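Local coordinates for protein protease Do-like 2, chloroplastic (Arabidopsis thaliana, PDB 4FLN) that acts as a chloroplast serine endopeptidase that makes the primary cut in the photodamaged D1 protein of plant photosystem II, at residues B[50-54]-B[100-104]; B[93-99]-B[111-117]; B[260-264]-B[309-313]. The contacts are given in a common frame with arbitrary orientation. Residues are numbered along the deposited sequence.

Contact 1. Residues B[50-54]-B[100-104]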
loop_
_atom_site.group_PDB
_atom_site.type_symbol
_atom_site.label_atom_id
_atom_site.label_comp_id
_atom_site.label_asym_id
_atom_site.label_seq_id
_atom_site.Cartn_x
_atom_site.Cartn_y
_atom_site.Cartn_z
ATOM N N VAL B 50 -30.609 -30.463 4.856
ATOM C CA VAL B 50 -29.460 -29.724 4.335
ATOM C C VAL B 50 -28.236 -30.616 4.357
ATOM O O VAL B 50 -28.040 -31.387 5.292
ATOM C CB VAL B 50 -29.169 -28.433 5.138
ATOM C CG1 VAL B 50 -28.066 -27.620 4.476
ATOM C CG2 VAL B 50 -30.414 -27.599 5.264
ATOM N N VAL B 51 -27.415 -30.498 3.321
ATOM C CA VAL B 51 -26.272 -31.380 3.124
ATOM C C VAL B 51 -24.999 -30.570 2.888
ATOM O O VAL B 51 -25.048 -29.477 2.326
ATOM C CB VAL B 51 -26.530 -32.313 1.916
ATOM C CG1 VAL B 51 -25.236 -32.743 1.271
ATOM C CG2 VAL B 51 -27.373 -33.510 2.327
ATOM N N LYS B 52 -23.860 -31.096 3.327
ATOM C CA LYS B 52 -22.580 -30.459 3.042
ATOM C C LYS B 52 -21.987 -31.044 1.759
ATOM O O LYS B 52 -22.120 -32.243 1.486
ATOM C CB LYS B 52 -21.610 -30.607 4.221
ATOM C CG LYS B 52 -20.266 -29.900 4.015
ATOM C CD LYS B 52 -19.479 -29.766 5.314
ATOM C CE LYS B 52 -18.234 -28.900 5.122
ATOM N NZ LYS B 52 -17.627 -28.418 6.400
ATOM N N VAL B 53 -21.343 -30.195 0.966
ATOM C CA VAL B 53 -20.874 -30.594 -0.358
ATOM C C VAL B 53 -19.369 -30.518 -0.475
ATOM O O VAL B 53 -18.785 -29.444 -0.334
ATOM C CB VAL B 53 -21.467 -29.688 -1.463
ATOM C CG1 VAL B 53 -20.856 -30.016 -2.808
ATOM C CG2 VAL B 53 -22.979 -29.818 -1.508
ATOM N N TYR B 54 -18.741 -31.658 -0.741
ATOM C CA TYR B 54 -17.308 -31.681 -1.017
ATOM C C TYR B 54 -17.092 -31.918 -2.501
ATOM O O TYR B 54 -17.668 -32.842 -3.087
ATOM C CB TYR B 54 -16.608 -32.780 -0.225
ATOM C CG TYR B 54 -16.797 -32.699 1.267
ATOM C CD1 TYR B 54 -15.772 -32.268 2.092
ATOM C CD2 TYR B 54 -17.998 -33.064 1.854
ATOM C CE1 TYR B 54 -15.940 -32.203 3.466
ATOM C CE2 TYR B 54 -18.178 -33.000 3.224
ATOM C CZ TYR B 54 -17.146 -32.572 4.026
ATOM O OH TYR B 54 -17.322 -32.510 5.391
ATOM N N LYS B 100 -18.813 -35.216 -3.479
ATOM C CA LYS B 100 -19.190 -36.034 -2.337
ATOM C C LYS B 100 -20.085 -35.229 -1.411
ATOM O O LYS B 100 -19.918 -34.021 -1.259
ATOM C CB LYS B 100 -17.935 -36.499 -1.591
ATOM C CG LYS B 100 -16.637 -36.268 -2.368
ATOM C CD LYS B 100 -15.471 -35.919 -1.444
ATOM C CE LYS B 100 -14.229 -35.500 -2.226
ATOM N NZ LYS B 100 -13.139 -34.989 -1.337
ATOM N N VAL B 101 -21.047 -35.891 -0.792
ATOM C CA VAL B 101 -21.959 -35.185 0.092
ATOM C C VAL B 101 -22.093 -35.882 1.440
ATOM O O VAL B 101 -21.998 -37.107 1.538
ATOM C CB VAL B 101 -23.341 -35.016 -0.549
ATOM C CG1 VAL B 101 -23.253 -34.052 -1.714
ATOM C CG2 VAL B 101 -23.881 -36.364 -0.999
ATOM N N LYS B 102 -22.316 -35.093 2.480
ATOM C CA LYS B 102 -22.345 -35.632 3.828
ATOM C C LYS B 102 -23.625 -35.196 4.525
ATOM O O LYS B 102 -23.943 -34.012 4.574
ATOM C CB LYS B 102 -21.103 -35.170 4.599
ATOM C CG LYS B 102 -20.874 -35.850 5.936
ATOM C CD LYS B 102 -19.516 -35.449 6.507
ATOM C CE LYS B 102 -19.269 -36.025 7.904
ATOM N NZ LYS B 102 -20.057 -35.329 8.969
ATOM N N ARG B 103 -24.371 -36.165 5.041
ATOM C CA ARG B 103 -25.597 -35.879 5.774
ATOM C C ARG B 103 -25.250 -35.234 7.115
ATOM O O ARG B 103 -24.144 -35.402 7.621
ATOM C CB ARG B 103 -26.406 -37.167 5.978
ATOM C CG ARG B 103 -27.796 -37.134 5.373
ATOM C CD ARG B 103 -28.113 -38.426 4.646
ATOM N NE ARG B 103 -27.983 -39.601 5.508
ATOM C CZ ARG B 103 -29.008 -40.253 6.048
ATOM N NH1 ARG B 103 -30.253 -39.850 5.815
ATOM N NH2 ARG B 103 -28.789 -41.314 6.817
ATOM N N ARG B 104 -26.182 -34.480 7.685
ATOM C CA ARG B 104 -25.958 -33.910 9.004
ATOM C C ARG B 104 -26.057 -35.001 10.057
ATOM O O ARG B 104 -27.070 -35.699 10.148
ATOM C CB ARG B 104 -26.984 -32.828 9.300
ATOM C CG ARG B 104 -26.687 -32.064 10.565
ATOM C CD ARG B 104 -27.959 -31.678 11.262
ATOM N NE ARG B 104 -27.737 -30.594 12.208
ATOM C CZ ARG B 104 -28.686 -30.095 12.991
ATOM N NH1 ARG B 104 -29.915 -30.596 12.936
ATOM N NH2 ARG B 104 -28.406 -29.101 13.826
#
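Strands 50-57 and 96-102 meet here as the first and last strands in the order of a six-stranded antiparallel sheet, and their pairing closes it into the N-terminal beta-barrel of the chymotrypsin-like protease fold. The short segments run antiparallel at 152°, their axes 4.7 Å apart. Four backbone hydrogen bonds form two reciprocal pairs. Lys-52 N donates to Lys-102 O (3.2 Å) and Lys-102 N returns to Lys-52 O (3.0 Å); Tyr-54 N reaches Lys-100 O and Lys-100 N reaches Tyr-54 O, both at 2.7 Å. Val-53 and Val-101 form the non-hydrogen-bonded pair between them, so their polar backbone groups turn outward: Val-53 bonds to Gly-76 on strand 72-82, Val-101 to Tyr-110 on strand 110-118. The Val-51 backbone likewise bonds to Ala-78, and Arg-103 NH1 to Lys-135 O. Lys-52 O also accepts a CA-H...O contact from Val-101 CA at 3.3 Å. Val-50 O, 4.3 Å from Arg-104 N, bonds instead to the hydroxyl of Tyr-157.

On the face of Val-53 and Val-101 the contact is apolar, Val-51 CG1 lying 3.5 Å from Val-101 CB; the side chain of Val-53 is about 9 Å from those of His-91 and Ser-200, the presumed charge-relay residues. Tyr-54, Lys-100 and Lys-102 share the other face. There the Tyr-54 ring makes a cation-pi contact with Lys-109, and Lys-102 NZ gives a weak hydrogen bond to Asp-106 O. Aliphatic carbons of the lysines pack on the tyrosine: Lys-102 CD is 3.8 Å from Tyr-54 OH, and Lys-100 CD lies 3.6 Å from Tyr-54 CB.

Contact 2. Residues B[93-99]-B[111-117]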
loop_
_atom_site.group_PDB
_atom_site.type_symbol
_atom_site.label_atom_id
_atom_site.label_comp_id
_atom_site.label_asym_id
_atom_site.label_seq_id
_atom_site.Cartn_x
_atom_site.Cartn_y
_atom_site.Cartn_z
ATOM N N VAL B 93 -20.074 -27.320 -7.662
ATOM C CA VAL B 93 -19.674 -28.515 -8.397
ATOM C C VAL B 93 -18.952 -28.206 -9.703
ATOM O O VAL B 93 -18.686 -29.101 -10.498
ATOM C CB VAL B 93 -20.875 -29.406 -8.714
ATOM C CG1 VAL B 93 -21.452 -29.990 -7.437
ATOM C CG2 VAL B 93 -21.923 -28.618 -9.486
ATOM N N GLU B 94 -18.679 -26.933 -9.946
ATOM C CA GLU B 94 -18.021 -26.520 -11.176
ATOM C C GLU B 94 -16.737 -27.319 -11.457
ATOM O O GLU B 94 -15.945 -27.569 -10.551
ATOM C CB GLU B 94 -17.727 -25.024 -11.114
ATOM C CG GLU B 94 -16.472 -24.602 -11.834
ATOM C CD GLU B 94 -16.314 -23.092 -11.868
ATOM O OE1 GLU B 94 -15.161 -22.605 -11.768
ATOM O OE2 GLU B 94 -17.346 -22.396 -12.001
ATOM N N HIS B 95 -16.557 -27.717 -12.718
ATOM C CA HIS B 95 -15.419 -28.539 -13.157
ATOM C C HIS B 95 -15.195 -29.749 -12.254
ATOM O O HIS B 95 -14.062 -30.046 -11.874
ATOM C CB HIS B 95 -14.123 -27.723 -13.226
ATOM C CG HIS B 95 -14.119 -26.661 -14.279
ATOM N ND1 HIS B 95 -14.157 -25.316 -13.979
ATOM C CD2 HIS B 95 -14.070 -26.743 -15.631
ATOM C CE1 HIS B 95 -14.133 -24.615 -15.100
ATOM N NE2 HIS B 95 -14.079 -25.456 -16.117
ATOM N N ASP B 96 -16.266 -30.463 -11.934
ATOM C CA ASP B 96 -16.178 -31.500 -10.920
ATOM C C ASP B 96 -15.347 -32.700 -11.365
ATOM O O ASP B 96 -15.654 -33.356 -12.360
ATOM C CB ASP B 96 -17.586 -31.947 -10.491
ATOM C CG ASP B 96 -18.342 -32.667 -11.597
ATOM O OD1 ASP B 96 -18.691 -32.015 -12.604
ATOM O OD2 ASP B 96 -18.599 -33.886 -11.450
ATOM N N THR B 97 -14.286 -32.978 -10.616
ATOM C CA THR B 97 -13.545 -34.221 -10.770
ATOM C C THR B 97 -14.295 -35.318 -10.032
ATOM O O THR B 97 -14.502 -36.417 -10.547
ATOM C CB THR B 97 -12.139 -34.102 -10.195
ATOM O OG1 THR B 97 -11.380 -33.180 -10.987
ATOM C CG2 THR B 97 -11.457 -35.452 -10.198
ATOM N N GLN B 98 -14.695 -34.998 -8.808
ATOM C CA GLN B 98 -15.572 -35.854 -8.028
ATOM C C GLN B 98 -16.369 -34.994 -7.044
ATOM O O GLN B 98 -15.938 -33.903 -6.646
ATOM C CB GLN B 98 -14.780 -36.937 -7.292
ATOM C CG GLN B 98 -13.794 -36.398 -6.276
ATOM C CD GLN B 98 -13.045 -37.494 -5.550
ATOM O OE1 GLN B 98 -12.615 -37.312 -4.413
ATOM N NE2 GLN B 98 -12.878 -38.641 -6.205
ATOM N N VAL B 99 -17.538 -35.488 -6.664
ATOM C CA VAL B 99 -18.422 -34.737 -5.806
ATOM C C VAL B 99 -18.973 -35.649 -4.722
ATOM O O VAL B 99 -19.517 -36.729 -5.004
ATOM C CB VAL B 99 -19.559 -34.109 -6.620
ATOM C CG1 VAL B 99 -20.535 -33.383 -5.704
ATOM C CG2 VAL B 99 -18.986 -33.163 -7.665
ATOM N N VAL B 111 -21.348 -40.277 -2.335
ATOM C CA VAL B 111 -20.800 -39.827 -3.606
ATOM C C VAL B 111 -21.912 -39.434 -4.573
ATOM O O VAL B 111 -22.858 -40.193 -4.795
ATOM C CB VAL B 111 -19.875 -40.899 -4.213
ATOM C CG1 VAL B 111 -20.628 -42.208 -4.384
ATOM C CG2 VAL B 111 -19.263 -40.415 -5.526
ATOM N N ALA B 112 -21.797 -38.237 -5.137
ATOM C CA ALA B 112 -22.907 -37.649 -5.876
ATOM C C ALA B 112 -22.553 -37.358 -7.320
ATOM O O ALA B 112 -21.399 -37.072 -7.649
ATOM C CB ALA B 112 -23.393 -36.372 -5.184
ATOM N N LYS B 113 -23.565 -37.423 -8.177
ATOM C CA LYS B 113 -23.393 -37.131 -9.593
ATOM C C LYS B 113 -24.112 -35.833 -9.972
ATOM O O LYS B 113 -25.191 -35.539 -9.454
ATOM C CB LYS B 113 -23.905 -38.299 -10.433
ATOM N N VAL B 114 -23.525 -35.072 -10.890
ATOM C CA VAL B 114 -24.135 -33.824 -11.325
ATOM C C VAL B 114 -25.033 -34.065 -12.532
ATOM O O VAL B 114 -24.549 -34.233 -13.659
ATOM C CB VAL B 114 -23.056 -32.830 -11.779
ATOM C CG1 VAL B 114 -23.652 -31.446 -11.990
ATOM C CG2 VAL B 114 -21.922 -32.797 -10.781
ATOM N N LEU B 115 -26.342 -34.007 -12.296
ATOM C CA LEU B 115 -27.342 -34.250 -13.329
ATOM C C LEU B 115 -27.346 -33.158 -14.390
ATOM O O LEU B 115 -27.215 -33.434 -15.585
ATOM C CB LEU B 115 -28.737 -34.340 -12.709
ATOM C CG LEU B 115 -29.044 -35.516 -11.779
ATOM C CD1 LEU B 115 -30.494 -35.461 -11.332
ATOM C CD2 LEU B 115 -28.753 -36.837 -12.467
ATOM N N VAL B 116 -27.529 -31.917 -13.954
ATOM C CA VAL B 116 -27.604 -30.804 -14.883
ATOM C C VAL B 116 -27.194 -29.516 -14.195
ATOM O O VAL B 116 -27.446 -29.335 -13.010
ATOM C CB VAL B 116 -29.032 -30.676 -15.466
ATOM C CG1 VAL B 116 -30.049 -30.430 -14.355
ATOM C CG2 VAL B 116 -29.091 -29.590 -16.525
ATOM N N ARG B 117 -26.556 -28.616 -14.928
ATOM C CA ARG B 117 -26.141 -27.370 -14.313
ATOM C C ARG B 117 -26.373 -26.131 -15.182
ATOM O O ARG B 117 -25.780 -25.994 -16.248
ATOM C CB ARG B 117 -24.674 -27.480 -13.908
ATOM C CG ARG B 117 -23.741 -27.727 -15.060
ATOM C CD ARG B 117 -22.349 -28.068 -14.578
ATOM N NE ARG B 117 -22.196 -29.490 -14.288
ATOM C CZ ARG B 117 -21.138 -30.015 -13.681
ATOM N NH1 ARG B 117 -20.143 -29.233 -13.287
ATOM N NH2 ARG B 117 -21.077 -31.317 -13.467
#
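Charge dominates one end of this contact. Arg-117 reaches back from its strand to Asp-96 in a salt bridge, its NH2 donating to Asp-96 OD1 at 2.6 Å with a nearly straight 160° bond. Arg-117 NH1 adds two weaker hydrogen bonds, to the same Asp-96 OD1 at 3.2 Å and to Val-93 O at 3.1 Å. One guanidinium group thus clasps both the Asp-96 carboxylate and the backbone of Val-93, while Val-93 CG2 lies over one face of it and Glu-94 CA and His-95 N sit at its edge.

One backbone-to-backbone hydrogen bond joins the other end, Ala-112 N to Val-99 O, 2.7 Å at 174°. It belongs to the beta hairpin of strands 96-102 and 110-118, neighbours in the N-terminal six-stranded barrel of the chymotrypsin-like protease domain. Segment 93-99 turns a corner at Thr-97, and the two segments separate: Val-93 and Val-114, though nearest in register, have CA atoms 7.5 Å apart.

Apolar side chains fill the space in between. Val-114 CG2 touches Val-93 CB at 4.1 Å and Val-99 CG2 at 4.3 Å; the same methyl also contacts the Asp-96 carboxylate, Val-114 CG2 lying 3.6 Å from Asp-96 OD2. Val-99 CG1 meets Ala-112 CB at 4.2 Å. Val-93 continues inward onto Ala-124 and Leu-126 of strand 123-129. The segment held by Arg-117 comes just after His-91, assigned by similarity to the charge relay; the Glu-94 side chain is about 4 Å from that of His-91.

Contact 3. Residues B[260-264]-B[309-313]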
loop_
_atom_site.group_PDB
_atom_site.type_symbol
_atom_site.label_atom_id
_atom_site.label_comp_id
_atom_site.label_asym_id
_atom_site.label_seq_id
_atom_site.Cartn_x
_atom_site.Cartn_y
_atom_site.Cartn_z
ATOM N N GLN B 260 -32.872 2.531 -24.603
ATOM C CA GLN B 260 -32.634 3.827 -23.988
ATOM C C GLN B 260 -33.904 4.276 -23.249
ATOM O O GLN B 260 -35.008 4.174 -23.789
ATOM C CB GLN B 260 -32.218 4.855 -25.046
ATOM C CG GLN B 260 -31.853 6.204 -24.489
ATOM C CD GLN B 260 -31.363 7.191 -25.545
ATOM O OE1 GLN B 260 -30.549 6.854 -26.416
ATOM N NE2 GLN B 260 -31.853 8.428 -25.462
ATOM N N LYS B 261 -33.745 4.746 -22.012
ATOM C CA LYS B 261 -34.861 5.315 -21.253
ATOM C C LYS B 261 -35.342 6.623 -21.900
ATOM O O LYS B 261 -34.528 7.389 -22.417
ATOM C CB LYS B 261 -34.448 5.552 -19.792
ATOM C CG LYS B 261 -34.347 4.277 -18.948
ATOM C CD LYS B 261 -33.620 4.512 -17.633
ATOM C CE LYS B 261 -33.087 3.197 -17.022
ATOM N NZ LYS B 261 -34.078 2.411 -16.205
ATOM N N LEU B 262 -36.653 6.877 -21.907
ATOM C CA LEU B 262 -37.099 8.188 -22.367
ATOM C C LEU B 262 -37.697 8.948 -21.202
ATOM O O LEU B 262 -38.898 8.876 -20.950
ATOM C CB LEU B 262 -38.188 8.010 -23.425
ATOM C CG LEU B 262 -37.972 6.871 -24.425
ATOM C CD1 LEU B 262 -39.251 6.550 -25.168
ATOM C CD2 LEU B 262 -36.858 7.226 -25.392
ATOM N N GLU B 263 -36.849 9.725 -20.537
ATOM C CA GLU B 263 -37.252 10.672 -19.512
ATOM C C GLU B 263 -37.544 12.043 -20.124
ATOM O O GLU B 263 -38.510 12.711 -19.769
ATOM C CB GLU B 263 -36.187 10.749 -18.416
ATOM C CG GLU B 263 -36.512 11.673 -17.253
ATOM C CD GLU B 263 -35.413 11.678 -16.201
ATOM O OE1 GLU B 263 -35.396 12.598 -15.349
ATOM O OE2 GLU B 263 -34.567 10.752 -16.231
ATOM N N ASN B 264 -36.693 12.451 -21.058
ATOM C CA ASN B 264 -36.763 13.794 -21.617
ATOM C C ASN B 264 -37.987 14.067 -22.474
ATOM O O ASN B 264 -38.309 13.295 -23.367
ATOM C CB ASN B 264 -35.509 14.114 -22.415
ATOM C CG ASN B 264 -35.545 15.501 -22.981
ATOM O OD1 ASN B 264 -36.087 15.726 -24.063
ATOM N ND2 ASN B 264 -34.992 16.454 -22.242
ATOM N N GLY B 309 -43.032 1.442 -18.975
ATOM C CA GLY B 309 -42.892 2.868 -18.683
ATOM C C GLY B 309 -41.696 3.624 -19.264
ATOM O O GLY B 309 -40.892 3.068 -20.009
ATOM N N CYS B 310 -41.587 4.903 -18.915
ATOM C CA CYS B 310 -40.420 5.737 -19.236
ATOM C C CYS B 310 -39.092 5.013 -18.943
ATOM O O CYS B 310 -38.246 4.831 -19.828
ATOM C CB CYS B 310 -40.473 7.068 -18.455
ATOM S SG CYS B 310 -41.645 8.267 -19.116
ATOM N N GLU B 311 -38.890 4.649 -17.682
ATOM C CA GLU B 311 -37.786 3.779 -17.325
ATOM C C GLU B 311 -38.201 2.385 -17.774
ATOM O O GLU B 311 -39.197 2.221 -18.470
ATOM C CB GLU B 311 -37.531 3.827 -15.820
ATOM C CG GLU B 311 -37.804 5.199 -15.180
ATOM C CD GLU B 311 -36.855 6.297 -15.660
ATOM O OE1 GLU B 311 -35.792 5.964 -16.226
ATOM O OE2 GLU B 311 -37.171 7.495 -15.468
ATOM N N GLY B 312 -37.454 1.367 -17.404
ATOM C CA GLY B 312 -37.754 0.063 -17.951
ATOM C C GLY B 312 -38.908 -0.698 -17.324
ATOM O O GLY B 312 -39.229 -1.792 -17.769
ATOM N N THR B 313 -39.544 -0.142 -16.303
ATOM C CA THR B 313 -40.359 -0.991 -15.430
ATOM C C THR B 313 -41.716 -1.402 -15.999
ATOM O O THR B 313 -42.075 -1.043 -17.115
ATOM C CB THR B 313 -40.506 -0.397 -14.018
ATOM O OG1 THR B 313 -41.715 0.371 -13.928
ATOM C CG2 THR B 313 -39.301 0.482 -13.704
#
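Lys-261 and Glu-311, with 63 Å² covered on each, and Cys-310, with 60 Å², carry this contact within the first PDZ domain. The CA-to-CB bond of Lys-261 points toward the loop 309-313, and its aliphatic chain runs along the Glu-311 carboxylate, bringing Lys-261 CD to 3.0 Å from Glu-311 OE1. The ammonium goes further, so the salt bridge from Lys-261 NZ to Glu-311 OE1 is long, 3.9 Å. Glu-311 starts out pointing away, but its side chain folds back. Glu-311 OE2 is 4.2 Å from Glu-263 OE2, a meeting of like charges; Lys-109 of a neighbouring subunit forms a salt bridge with Glu-311 and a long, weak ion pair with Glu-263. Cys-310 supplies the backbone link: its O accepts a weak hydrogen bond from Leu-262 N at 3.3 Å. Gln-260 and Lys-261 also touch a bound peptide, consistent with PDZ peptide binding.

The loop 309-313, between strands 306-307 and 313-315, thus lies against the end of strand 257-261. Beyond it, Asn-264 N-caps helix 265-271, onto which Leu-262 and Cys-310 pack through Leu-267 and Arg-268, while Leu-262 also rests on Leu-280 of strand 279-284.

Overall arrangement
Contacts 1 and 2 share strand 96-102 and one barrel: 50-54 pairs with it on one edge and 111-117 on the other, and they touch where Val-101 CG1 meets Ala-112 CB at 4.2 Å. Contact 1 is the more buried and relies on regular backbone pairing; contact 2, partly buried, replaces most of that pairing with an arginine clasp where the strands part. Contact 3 lies in a PDZ domain, its centre 47 and 43 Å from theirs, also partly buried, and has one weak backbone bond and charges shared between subunits. Its Glu-263 forms a long, weak ion pair with Lys-100 of a neighbouring subunit, so PDZ domain meets protease barrel across the hexamer.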